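Local coordinates for protein hydroxyethylthiazole kinase (Pyrococcus horikoshii, PDB 3HPD) that probably phosphorylates the hydroxyl group of 4-methyl-5-beta-hydroxyethylthiazole with ATP, a magnesium-dependent step in the biosynthesis of thiamine diphosphate, at residues 2-7 with 218-223; 9-14 with 201-206; 33-36 with 40-43; 159-164 with 212-217. All coordinates share one frame; numbering follows the deposited sequence.

The chain opens with helix 2-14, whose two halves are met much later by the consecutive helices 193-205 and 210-231. Contact 3 closes first, across a short connection of two residues between helix 27-37 and the edge strand 40-43. Contact 2 closes next, bringing 201-206 back to 9-14, and its long loop encloses contact 3. Contact 4 opens within that loop, at strand 161-165 of the same sheet, and closes beyond it on helix 210-231, so contacts 2 and 4 cross. Contact 1, between 2-7 and 218-223, is the outermost closure and contains the other three. Phe204 and Ser216 link contacts 1, 2 and 4, while Ala203 against Leu34 connects contact 2 to contact 3.

Contact 1 (2-7 with 218-223); sequences KFIIEA and LVTFGI
Ile4 of the N-terminal helix 2-14 meets Val219 of helix 210-231 in a small, mainly apolar touch. Only one methyl does the close work: Ile4 CD1 lies 3.7 Å from Val219 CG2, and it also comes within 4.0 Å of both Val219 CB and Val219 CG1, so the end of the isoleucine presses against the whole branched side chain. The two side chains cross at about a right angle. The reach comes from an extended outer bond (Ile4 chi2 177°), which carries CD1 outward from the helix and allows the backbones to stay well separated, with Ile4 CA and Val219 CA 7.9 Å apart.

On the other branch the fit is slacker. Ile4 CG2 faces Thr220 OG1 at 4.3 Å, a distance of mere proximity, and the hydroxyl is engaged in its own helix by a hydrogen bond to Ser216 O. The other faces of the first helix are more open: Lys2 is exposed, and Ile5 and Glu6 are partly so, with Ile5 pointing away from 218-223 and resting on Glu251 and Ile254 of helix 251-257. Phe3 meets Phe178, of strand 177-180, edge-to-face. Next to the touch, Phe204 of helix 193-205 packs against both Ala7 and Thr220, bringing a third helix to the junction.

No hydrogen bond spans the two segments, and the Thr220 hydroxyl is already used within its own helix. The pairing of the N-terminal helix with helix 210-231 therefore depends here on dispersion forces and burial of aliphatic carbon.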
loop_
_atom_site.group_PDB
_atom_site.type_symbol
_atom_site.label_atom_id
_atom_site.label_comp_id
_atom_site.label_asym_id
_atom_site.label_seq_id
_atom_site.Cartn_x
_atom_site.Cartn_y
_atom_site.Cartn_z
ATOM N N LYS A 2 33.105 9.032 -7.993
ATOM C CA LYS A 2 33.284 9.701 -6.701
ATOM C C LYS A 2 32.135 10.534 -6.111
ATOM O O LYS A 2 31.845 10.419 -4.918
ATOM C CB LYS A 2 34.561 10.551 -6.753
ATOM C CG LYS A 2 34.884 11.337 -5.488
ATOM C CD LYS A 2 36.189 12.113 -5.656
ATOM C CE LYS A 2 37.394 11.177 -5.677
ATOM N NZ LYS A 2 38.576 11.780 -6.353
ATOM N N PHE A 3 31.488 11.372 -6.917
ATOM C CA PHE A 3 30.403 12.195 -6.388
ATOM C C PHE A 3 29.198 11.373 -5.944
ATOM O O PHE A 3 28.359 11.856 -5.180
ATOM C CB PHE A 3 29.974 13.269 -7.404
ATOM C CG PHE A 3 29.278 12.731 -8.629
ATOM C CD1 PHE A 3 27.978 12.233 -8.555
ATOM C CD2 PHE A 3 29.908 12.764 -9.869
ATOM C CE1 PHE A 3 27.322 11.771 -9.695
ATOM C CE2 PHE A 3 29.261 12.305 -11.016
ATOM C CZ PHE A 3 27.962 11.811 -10.927
ATOM N N ILE A 4 29.120 10.132 -6.418
ATOM C CA ILE A 4 28.014 9.245 -6.056
ATOM C C ILE A 4 28.223 8.724 -4.640
ATOM O O ILE A 4 27.298 8.714 -3.827
ATOM C CB ILE A 4 27.920 8.038 -7.017
ATOM C CG1 ILE A 4 27.684 8.528 -8.446
ATOM C CG2 ILE A 4 26.788 7.112 -6.580
ATOM C CD1 ILE A 4 27.648 7.423 -9.480
ATOM N N ILE A 5 29.444 8.286 -4.354
ATOM C CA ILE A 5 29.788 7.777 -3.033
ATOM C C ILE A 5 29.611 8.892 -2.009
ATOM O O ILE A 5 29.072 8.679 -0.923
ATOM C CB ILE A 5 31.252 7.270 -2.997
ATOM C CG1 ILE A 5 31.363 5.966 -3.794
ATOM C CG2 ILE A 5 31.711 7.076 -1.557
ATOM C CD1 ILE A 5 32.784 5.449 -3.952
ATOM N N GLU A 6 30.050 10.092 -2.367
ATOM C CA GLU A 6 29.931 11.227 -1.466
ATOM C C GLU A 6 28.483 11.663 -1.261
ATOM O O GLU A 6 28.104 12.065 -0.162
ATOM C CB GLU A 6 30.776 12.393 -1.979
ATOM C CG GLU A 6 32.276 12.128 -1.883
ATOM C CD GLU A 6 32.699 11.695 -0.486
ATOM O OE1 GLU A 6 32.415 12.436 0.480
ATOM O OE2 GLU A 6 33.312 10.615 -0.350
ATOM N N ALA A 7 27.673 11.581 -2.313
ATOM C CA ALA A 7 26.266 11.963 -2.203
ATOM C C ALA A 7 25.536 11.012 -1.250
ATOM O O ALA A 7 24.743 11.444 -0.404
ATOM C CB ALA A 7 25.602 11.940 -3.578
ATOM N N LEU A 218 20.004 6.853 -9.633
ATOM C CA LEU A 218 19.896 5.790 -10.624
ATOM C C LEU A 218 20.961 4.717 -10.443
ATOM O O LEU A 218 20.681 3.529 -10.596
ATOM C CB LEU A 218 19.966 6.383 -12.035
ATOM C CG LEU A 218 18.694 7.131 -12.450
ATOM C CD1 LEU A 218 19.001 8.124 -13.558
ATOM C CD2 LEU A 218 17.635 6.126 -12.889
ATOM N N VAL A 219 22.181 5.131 -10.115
ATOM C CA VAL A 219 23.263 4.178 -9.907
ATOM C C VAL A 219 23.004 3.371 -8.638
ATOM O O VAL A 219 23.098 2.144 -8.634
ATOM C CB VAL A 219 24.623 4.900 -9.788
ATOM C CG1 VAL A 219 25.687 3.945 -9.255
ATOM C CG2 VAL A 219 25.032 5.440 -11.154
ATOM N N THR A 220 22.666 4.068 -7.561
ATOM C CA THR A 220 22.395 3.404 -6.293
ATOM C C THR A 220 21.257 2.395 -6.410
ATOM O O THR A 220 21.380 1.255 -5.962
ATOM C CB THR A 220 22.053 4.436 -5.198
ATOM O OG1 THR A 220 23.193 5.274 -4.972
ATOM C CG2 THR A 220 21.687 3.741 -3.899
ATOM N N PHE A 221 20.149 2.808 -7.015
ATOM C CA PHE A 221 19.004 1.910 -7.153
ATOM C C PHE A 221 19.298 0.779 -8.132
ATOM O O PHE A 221 18.870 -0.360 -7.929
ATOM C CB PHE A 221 17.771 2.682 -7.625
ATOM C CG PHE A 221 16.512 1.863 -7.622
ATOM C CD1 PHE A 221 15.875 1.552 -6.425
ATOM C CD2 PHE A 221 15.981 1.376 -8.812
ATOM C CE1 PHE A 221 14.719 0.772 -6.411
ATOM C CE2 PHE A 221 14.823 0.593 -8.810
ATOM C CZ PHE A 221 14.195 0.289 -7.608
ATOM N N GLY A 222 20.021 1.104 -9.200
ATOM C CA GLY A 222 20.365 0.103 -10.194
ATOM C C GLY A 222 21.224 -0.996 -9.597
ATOM O O GLY A 222 21.049 -2.176 -9.907
ATOM N N ILE A 223 22.165 -0.604 -8.745
ATOM C CA ILE A 223 23.040 -1.564 -8.080
ATOM C C ILE A 223 22.227 -2.395 -7.088
ATOM O O ILE A 223 22.433 -3.604 -6.963
ATOM C CB ILE A 223 24.186 -0.850 -7.321
ATOM C CG1 ILE A 223 25.109 -0.146 -8.326
ATOM C CG2 ILE A 223 24.968 -1.866 -6.480
ATOM C CD1 ILE A 223 26.265 0.618 -7.686
#

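Contact 2 (9-14 with 201-206); sequences KRVRER and TGAFVA
Val11 of helix 2-14 sets one methyl over the ring of Phe204 in helix 193-205, a CH-pi contact. Its CG2 is 4.2 Å from the centroid of the Phe204 ring and 26° off the ring normal. The methyl is displaced toward one side of the face, being closest to Phe204 CD1 at 3.8 Å and next to Phe204 CE1 at 4.0 Å. Overall the two side chains cross at about a right angle.

The valine uses its two branches differently. With CG1 anti to the backbone N (chi1 167°), CG2 falls beside that nitrogen and meets the ring, while CG1 looks toward Ala203, whose CB is 4.2 Å away. Val11 CG2 also rests 3.8 Å from Ala203 O. The helices approach closely here, with Val11 CA and Phe204 CA 6.3 Å apart, which is consistent with the small side chain of Ala203.

Around this apolar centre the long charged side chains find partners off to the side: Arg10 NE bonds Val207 O, Arg12 NE bonds Leu37 O, and Lys9 forms a salt bridge with Glu251. The helix interface itself is thus aliphatic on aromatic and on aliphatic, and little directional, whereas directional bonds tie helix 2-14 to the surrounding chain.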
loop_
_atom_site.group_PDB
_atom_site.type_symbol
_atom_site.label_atom_id
_atom_site.label_comp_id
_atom_site.label_asym_id
_atom_site.label_seq_id
_atom_site.Cartn_x
_atom_site.Cartn_y
_atom_site.Cartn_z
ATOM N N LYS A 9 26.805 9.265 1.152
ATOM C CA LYS A 9 27.265 9.549 2.501
ATOM C C LYS A 9 26.537 10.766 3.059
ATOM O O LYS A 9 26.129 10.770 4.223
ATOM C CB LYS A 9 28.779 9.779 2.507
ATOM C CG LYS A 9 29.585 8.517 2.236
ATOM C CD LYS A 9 31.082 8.795 2.223
ATOM C CE LYS A 9 31.875 7.517 1.981
ATOM N NZ LYS A 9 33.341 7.785 1.915
ATOM N N ARG A 10 26.363 11.793 2.227
ATOM C CA ARG A 10 25.670 13.007 2.655
ATOM C C ARG A 10 24.208 12.739 3.003
ATOM O O ARG A 10 23.680 13.292 3.970
ATOM C CB ARG A 10 25.744 14.089 1.574
ATOM C CG ARG A 10 27.112 14.734 1.441
ATOM C CD ARG A 10 27.021 16.104 0.776
ATOM N NE ARG A 10 26.524 16.024 -0.593
ATOM C CZ ARG A 10 27.160 15.400 -1.580
ATOM N NH1 ARG A 10 28.320 14.800 -1.351
ATOM N NH2 ARG A 10 26.634 15.374 -2.798
ATOM N N VAL A 11 23.553 11.898 2.210
ATOM C CA VAL A 11 22.156 11.566 2.473
ATOM C C VAL A 11 22.038 10.900 3.838
ATOM O O VAL A 11 21.176 11.247 4.640
ATOM C CB VAL A 11 21.589 10.600 1.404
ATOM C CG1 VAL A 11 20.249 10.029 1.869
ATOM C CG2 VAL A 11 21.411 11.331 0.089
ATOM N N ARG A 12 22.924 9.949 4.103
ATOM C CA ARG A 12 22.887 9.228 5.362
ATOM C C ARG A 12 23.307 10.049 6.575
ATOM O O ARG A 12 22.822 9.815 7.684
ATOM C CB ARG A 12 23.724 7.958 5.234
ATOM C CG ARG A 12 23.099 7.000 4.238
ATOM C CD ARG A 12 23.942 5.782 3.982
ATOM N NE ARG A 12 23.205 4.800 3.191
ATOM C CZ ARG A 12 23.752 3.707 2.674
ATOM N NH1 ARG A 12 25.043 3.464 2.861
ATOM N NH2 ARG A 12 23.010 2.855 1.979
ATOM N N GLU A 13 24.194 11.015 6.369
ATOM C CA GLU A 13 24.641 11.864 7.470
ATOM C C GLU A 13 23.581 12.913 7.800
ATOM O O GLU A 13 23.297 13.173 8.967
ATOM C CB GLU A 13 25.947 12.578 7.109
ATOM C CG GLU A 13 27.095 11.656 6.758
ATOM C CD GLU A 13 28.359 12.415 6.402
ATOM O OE1 GLU A 13 28.264 13.417 5.662
ATOM O OE2 GLU A 13 29.450 12.003 6.852
ATOM N N ARG A 14 22.990 13.500 6.763
ATOM C CA ARG A 14 21.983 14.541 6.940
ATOM C C ARG A 14 20.550 14.056 7.156
ATOM O O ARG A 14 19.727 14.794 7.702
ATOM C CB ARG A 14 22.012 15.502 5.748
ATOM C CG ARG A 14 23.324 16.260 5.576
ATOM C CD ARG A 14 23.170 17.366 4.539
ATOM N NE ARG A 14 24.404 18.115 4.315
ATOM C CZ ARG A 14 25.507 17.595 3.791
ATOM N NH1 ARG A 14 25.529 16.318 3.439
ATOM N NH2 ARG A 14 26.584 18.349 3.611
ATOM N N THR A 201 15.588 10.113 -5.510
ATOM C CA THR A 201 16.184 11.305 -6.098
ATOM C C THR A 201 15.860 12.497 -5.202
ATOM O O THR A 201 16.665 13.419 -5.061
ATOM C CB THR A 201 15.638 11.558 -7.517
ATOM O OG1 THR A 201 16.050 10.491 -8.380
ATOM C CG2 THR A 201 16.161 12.880 -8.069
ATOM N N GLY A 202 14.677 12.473 -4.597
ATOM C CA GLY A 202 14.289 13.550 -3.703
ATOM C C GLY A 202 15.269 13.671 -2.550
ATOM O O GLY A 202 15.592 14.778 -2.109
ATOM N N ALA A 203 15.743 12.532 -2.051
ATOM C CA ALA A 203 16.703 12.532 -0.953
ATOM C C ALA A 203 18.059 13.059 -1.425
ATOM O O ALA A 203 18.687 13.871 -0.748
ATOM C CB ALA A 203 16.857 11.122 -0.384
ATOM N N PHE A 204 18.506 12.602 -2.591
ATOM C CA PHE A 204 19.790 13.040 -3.126
ATOM C C PHE A 204 19.809 14.516 -3.502
ATOM O O PHE A 204 20.800 15.204 -3.266
ATOM C CB PHE A 204 20.168 12.201 -4.350
ATOM C CG PHE A 204 20.720 10.847 -4.008
ATOM C CD1 PHE A 204 22.035 10.710 -3.572
ATOM C CD2 PHE A 204 19.926 9.709 -4.115
ATOM C CE1 PHE A 204 22.554 9.456 -3.243
ATOM C CE2 PHE A 204 20.431 8.449 -3.787
ATOM C CZ PHE A 204 21.750 8.322 -3.353
ATOM N N VAL A 205 18.717 15.009 -4.076
ATOM C CA VAL A 205 18.675 16.406 -4.494
ATOM C C VAL A 205 18.654 17.364 -3.302
ATOM O O VAL A 205 18.923 18.557 -3.443
ATOM C CB VAL A 205 17.467 16.673 -5.440
ATOM C CG1 VAL A 205 16.189 16.871 -4.646
ATOM C CG2 VAL A 205 17.766 17.868 -6.325
ATOM N N ALA A 206 18.354 16.834 -2.121
ATOM C CA ALA A 206 18.337 17.653 -0.917
ATOM C C ALA A 206 19.771 17.928 -0.455
ATOM O O ALA A 206 20.018 18.883 0.282
ATOM C CB ALA A 206 17.560 16.943 0.192
#

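Contact 3 (33-36 with 40-43); sequences ALLA and SPVM
The backbones of 33-36, near the end of helix 27-37, and of strand 40-43 run in roughly opposite directions and come nearest at Leu35 and Ser40, whose CA atoms are 5.6 Å apart. Three residues carry the chain from one segment to the other.

Pro41 has its CB directed toward the helix and is touched most closely at CB and CD. Leu34 CD1 lies 3.7 Å from Pro41 CB, the two side chains sliding past each other in opposite directions. Leu35 instead crosses the proline at about a right angle. Its CG lies beside the backbone N (chi1 -73°) and 3.6 Å from Pro41 CD, and the CD2 branch that leaves it comes to 3.5 Å from the same Pro41 CD, a tight carbon contact.

The unit is a beta-alpha-beta crossover, strand 17-21, helix 27-37 and strand 40-43. Strand 40-43 is the edge strand within this chain; backbone hydrogen bonds join Ser40 to Pro16 and Val18, and Val42 to Val18 and Asn20. Leu34 reaches on to Ala199 and Ala203 of helix 193-205, while Leu35 packs on Val190 of the second subunit. Met43, predicted to bind substrate, packs on helix 27-37 of its own chain and on Val25 of the second subunit.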
loop_
_atom_site.group_PDB
_atom_site.type_symbol
_atom_site.label_atom_id
_atom_site.label_comp_id
_atom_site.label_asym_id
_atom_site.label_seq_id
_atom_site.Cartn_x
_atom_site.Cartn_y
_atom_site.Cartn_z
ATOM N N ALA A 33 11.471 2.748 0.790
ATOM C CA ALA A 33 12.681 2.852 -0.015
ATOM C C ALA A 33 13.512 4.001 0.559
ATOM O O ALA A 33 14.730 3.886 0.715
ATOM C CB ALA A 33 12.329 3.118 -1.477
ATOM N N LEU A 34 12.849 5.109 0.880
ATOM C CA LEU A 34 13.541 6.260 1.449
ATOM C C LEU A 34 14.146 5.925 2.811
ATOM O O LEU A 34 15.284 6.293 3.092
ATOM C CB LEU A 34 12.585 7.453 1.575
ATOM C CG LEU A 34 12.404 8.263 0.287
ATOM C CD1 LEU A 34 11.166 9.144 0.375
ATOM C CD2 LEU A 34 13.654 9.103 0.052
ATOM N N LEU A 35 13.393 5.229 3.657
ATOM C CA LEU A 35 13.911 4.865 4.978
ATOM C C LEU A 35 15.122 3.933 4.870
ATOM O O LEU A 35 16.095 4.082 5.605
ATOM C CB LEU A 35 12.821 4.194 5.823
ATOM C CG LEU A 35 11.712 5.102 6.368
ATOM C CD1 LEU A 35 10.642 4.238 7.024
ATOM C CD2 LEU A 35 12.282 6.102 7.367
ATOM N N ALA A 36 15.062 2.974 3.952
ATOM C CA ALA A 36 16.170 2.039 3.777
ATOM C C ALA A 36 17.435 2.772 3.336
ATOM O O ALA A 36 18.534 2.458 3.797
ATOM C CB ALA A 36 15.799 0.967 2.748
ATOM N N SER A 40 14.215 10.344 5.381
ATOM C CA SER A 40 12.946 10.265 6.101
ATOM C C SER A 40 11.808 10.718 5.192
ATOM O O SER A 40 11.846 11.813 4.635
ATOM C CB SER A 40 12.975 11.153 7.349
ATOM O OG SER A 40 13.940 10.697 8.280
ATOM N N PRO A 41 10.779 9.874 5.026
ATOM C CA PRO A 41 9.665 10.266 4.166
ATOM C C PRO A 41 8.505 10.867 4.945
ATOM O O PRO A 41 8.356 10.640 6.144
ATOM C CB PRO A 41 9.252 8.946 3.544
ATOM C CG PRO A 41 9.360 8.020 4.738
ATOM C CD PRO A 41 10.694 8.438 5.363
ATOM N N VAL A 42 7.694 11.645 4.245
ATOM C CA VAL A 42 6.483 12.206 4.815
ATOM C C VAL A 42 5.528 12.358 3.646
ATOM O O VAL A 42 5.842 13.021 2.656
ATOM C CB VAL A 42 6.694 13.577 5.519
ATOM C CG1 VAL A 42 7.229 14.618 4.549
ATOM C CG2 VAL A 42 5.365 14.042 6.118
ATOM N N MET A 43 4.383 11.691 3.741
ATOM C CA MET A 43 3.366 11.762 2.702
ATOM C C MET A 43 2.239 12.661 3.199
ATOM O O MET A 43 1.622 12.383 4.228
ATOM C CB MET A 43 2.819 10.365 2.386
ATOM C CG MET A 43 3.659 9.558 1.393
ATOM S SD MET A 43 5.355 9.276 1.927
ATOM C CE MET A 43 5.985 8.312 0.548
#

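Contact 4 (159-164 with 212-217)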
loop_
_atom_site.group_PDB
_atom_site.type_symbol
_atom_site.label_atom_id
_atom_site.label_comp_id
_atom_site.label_asym_id
_atom_site.label_seq_id
_atom_site.Cartn_x
_atom_site.Cartn_y
_atom_site.Cartn_z
ATOM N N ASN A 159 14.108 23.570 -18.956
ATOM C CA ASN A 159 15.103 24.222 -18.107
ATOM C C ASN A 159 15.284 23.500 -16.774
ATOM O O ASN A 159 15.171 24.100 -15.707
ATOM C CB ASN A 159 14.704 25.680 -17.860
ATOM C CG ASN A 159 15.781 26.464 -17.136
ATOM O OD1 ASN A 159 16.969 26.344 -17.452
ATOM N ND2 ASN A 159 15.374 27.279 -16.168
ATOM N N THR A 160 15.587 22.210 -16.844
ATOM C CA THR A 160 15.760 21.415 -15.636
ATOM C C THR A 160 16.622 20.204 -15.957
ATOM O O THR A 160 17.088 20.045 -17.086
ATOM C CB THR A 160 14.382 20.931 -15.114
ATOM O OG1 THR A 160 14.528 20.330 -13.821
ATOM C CG2 THR A 160 13.777 19.904 -16.078
ATOM N N THR A 161 16.852 19.361 -14.957
ATOM C CA THR A 161 17.620 18.145 -15.160
ATOM C C THR A 161 16.591 17.082 -15.505
ATOM O O THR A 161 15.566 16.957 -14.831
ATOM C CB THR A 161 18.391 17.733 -13.888
ATOM O OG1 THR A 161 19.543 18.574 -13.743
ATOM C CG2 THR A 161 18.834 16.272 -13.967
ATOM N N VAL A 162 16.854 16.329 -16.564
ATOM C CA VAL A 162 15.926 15.300 -16.991
ATOM C C VAL A 162 16.602 13.949 -17.052
ATOM O O VAL A 162 17.779 13.839 -17.401
ATOM C CB VAL A 162 15.343 15.612 -18.393
ATOM C CG1 VAL A 162 14.479 14.449 -18.876
ATOM C CG2 VAL A 162 14.532 16.900 -18.344
ATOM N N ALA A 163 15.849 12.920 -16.691
ATOM C CA ALA A 163 16.348 11.564 -16.749
ATOM C C ALA A 163 15.336 10.749 -17.538
ATOM O O ALA A 163 14.141 10.772 -17.241
ATOM C CB ALA A 163 16.509 10.980 -15.344
ATOM N N VAL A 164 15.818 10.074 -18.575
ATOM C CA VAL A 164 14.979 9.201 -19.377
ATOM C C VAL A 164 15.487 7.816 -18.993
ATOM O O VAL A 164 16.600 7.426 -19.347
ATOM C CB VAL A 164 15.174 9.427 -20.892
ATOM C CG1 VAL A 164 14.371 8.395 -21.671
ATOM C CG2 VAL A 164 14.719 10.830 -21.272
ATOM N N LYS A 212 23.928 15.512 -10.540
ATOM C CA LYS A 212 24.638 14.510 -9.751
ATOM C C LYS A 212 23.692 13.740 -8.835
ATOM O O LYS A 212 23.889 12.553 -8.588
ATOM C CB LYS A 212 25.735 15.172 -8.914
ATOM C CG LYS A 212 26.895 15.716 -9.732
ATOM C CD LYS A 212 27.878 16.464 -8.847
ATOM C CE LYS A 212 29.095 16.924 -9.632
ATOM N NZ LYS A 212 30.055 17.659 -8.759
ATOM N N ALA A 213 22.664 14.417 -8.336
ATOM C CA ALA A 213 21.695 13.783 -7.444
ATOM C C ALA A 213 20.917 12.685 -8.165
ATOM O O ALA A 213 20.797 11.562 -7.670
ATOM C CB ALA A 213 20.730 14.830 -6.893
ATOM N N THR A 214 20.390 13.016 -9.339
ATOM C CA THR A 214 19.615 12.062 -10.119
ATOM C C THR A 214 20.489 10.903 -10.598
ATOM O O THR A 214 20.075 9.744 -10.546
ATOM C CB THR A 214 18.954 12.752 -11.330
ATOM O OG1 THR A 214 18.247 13.917 -10.883
ATOM C CG2 THR A 214 17.967 11.811 -12.009
ATOM N N THR A 215 21.698 11.215 -11.060
ATOM C CA THR A 215 22.616 10.178 -11.522
ATOM C C THR A 215 22.934 9.247 -10.355
ATOM O O THR A 215 22.971 8.028 -10.516
ATOM C CB THR A 215 23.946 10.777 -12.056
ATOM O OG1 THR A 215 23.676 11.643 -13.166
ATOM C CG2 THR A 215 24.887 9.670 -12.506
ATOM N N SER A 216 23.159 9.825 -9.177
ATOM C CA SER A 216 23.469 9.026 -7.994
ATOM C C SER A 216 22.306 8.109 -7.622
ATOM O O SER A 216 22.511 6.965 -7.219
ATOM C CB SER A 216 23.798 9.931 -6.803
ATOM O OG SER A 216 24.962 10.697 -7.054
ATOM N N ALA A 217 21.087 8.619 -7.754
ATOM C CA ALA A 217 19.900 7.837 -7.420
ATOM C C ALA A 217 19.762 6.633 -8.345
ATOM O O ALA A 217 19.451 5.528 -7.901
ATOM C CB ALA A 217 18.656 8.710 -7.516
#
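This is a helix-on-sheet contact in the interior of the fold, where helix 210-231 lies against strand 161-165 of the central sheet. Thr214 is the sole residue of 212-217 that reaches the strand, and it does so with both branches. Its CG2 sits 3.7 Å from Ala163 CB, and its OG1 is 3.9 Å from Thr161 CG2. Both strand residues point toward the helix, whereas Val162 between them turns the opposite way to helix 144-157. Thr161 and Thr214 slide past each other in opposite directions, a methyl passing a hydroxyl.

That hydroxyl is not bonded to the strand. Lying beside the backbone N (chi1 -51°), Thr214 OG1 forms a hydrogen bond with Pro210 O one turn earlier. Two residues on, Ser216 OG donates to Lys212 O at 2.6 Å, with a C=O...OG angle of 150°; Ser216 N approaches the same oxygen from the other face of its plane. Two donors therefore grip Lys212 O.

Ala163 also touches Lys118, predicted to bind ATP, and Thr165, predicted likewise, follows two residues on in this strand. With the Thr214 hydroxyl spent on Pro210 O, what meets the strand is a methyl and the flank of an already bonded oxygen, so the seam next to the predicted ATP-binding residues is held by van der Waals contact.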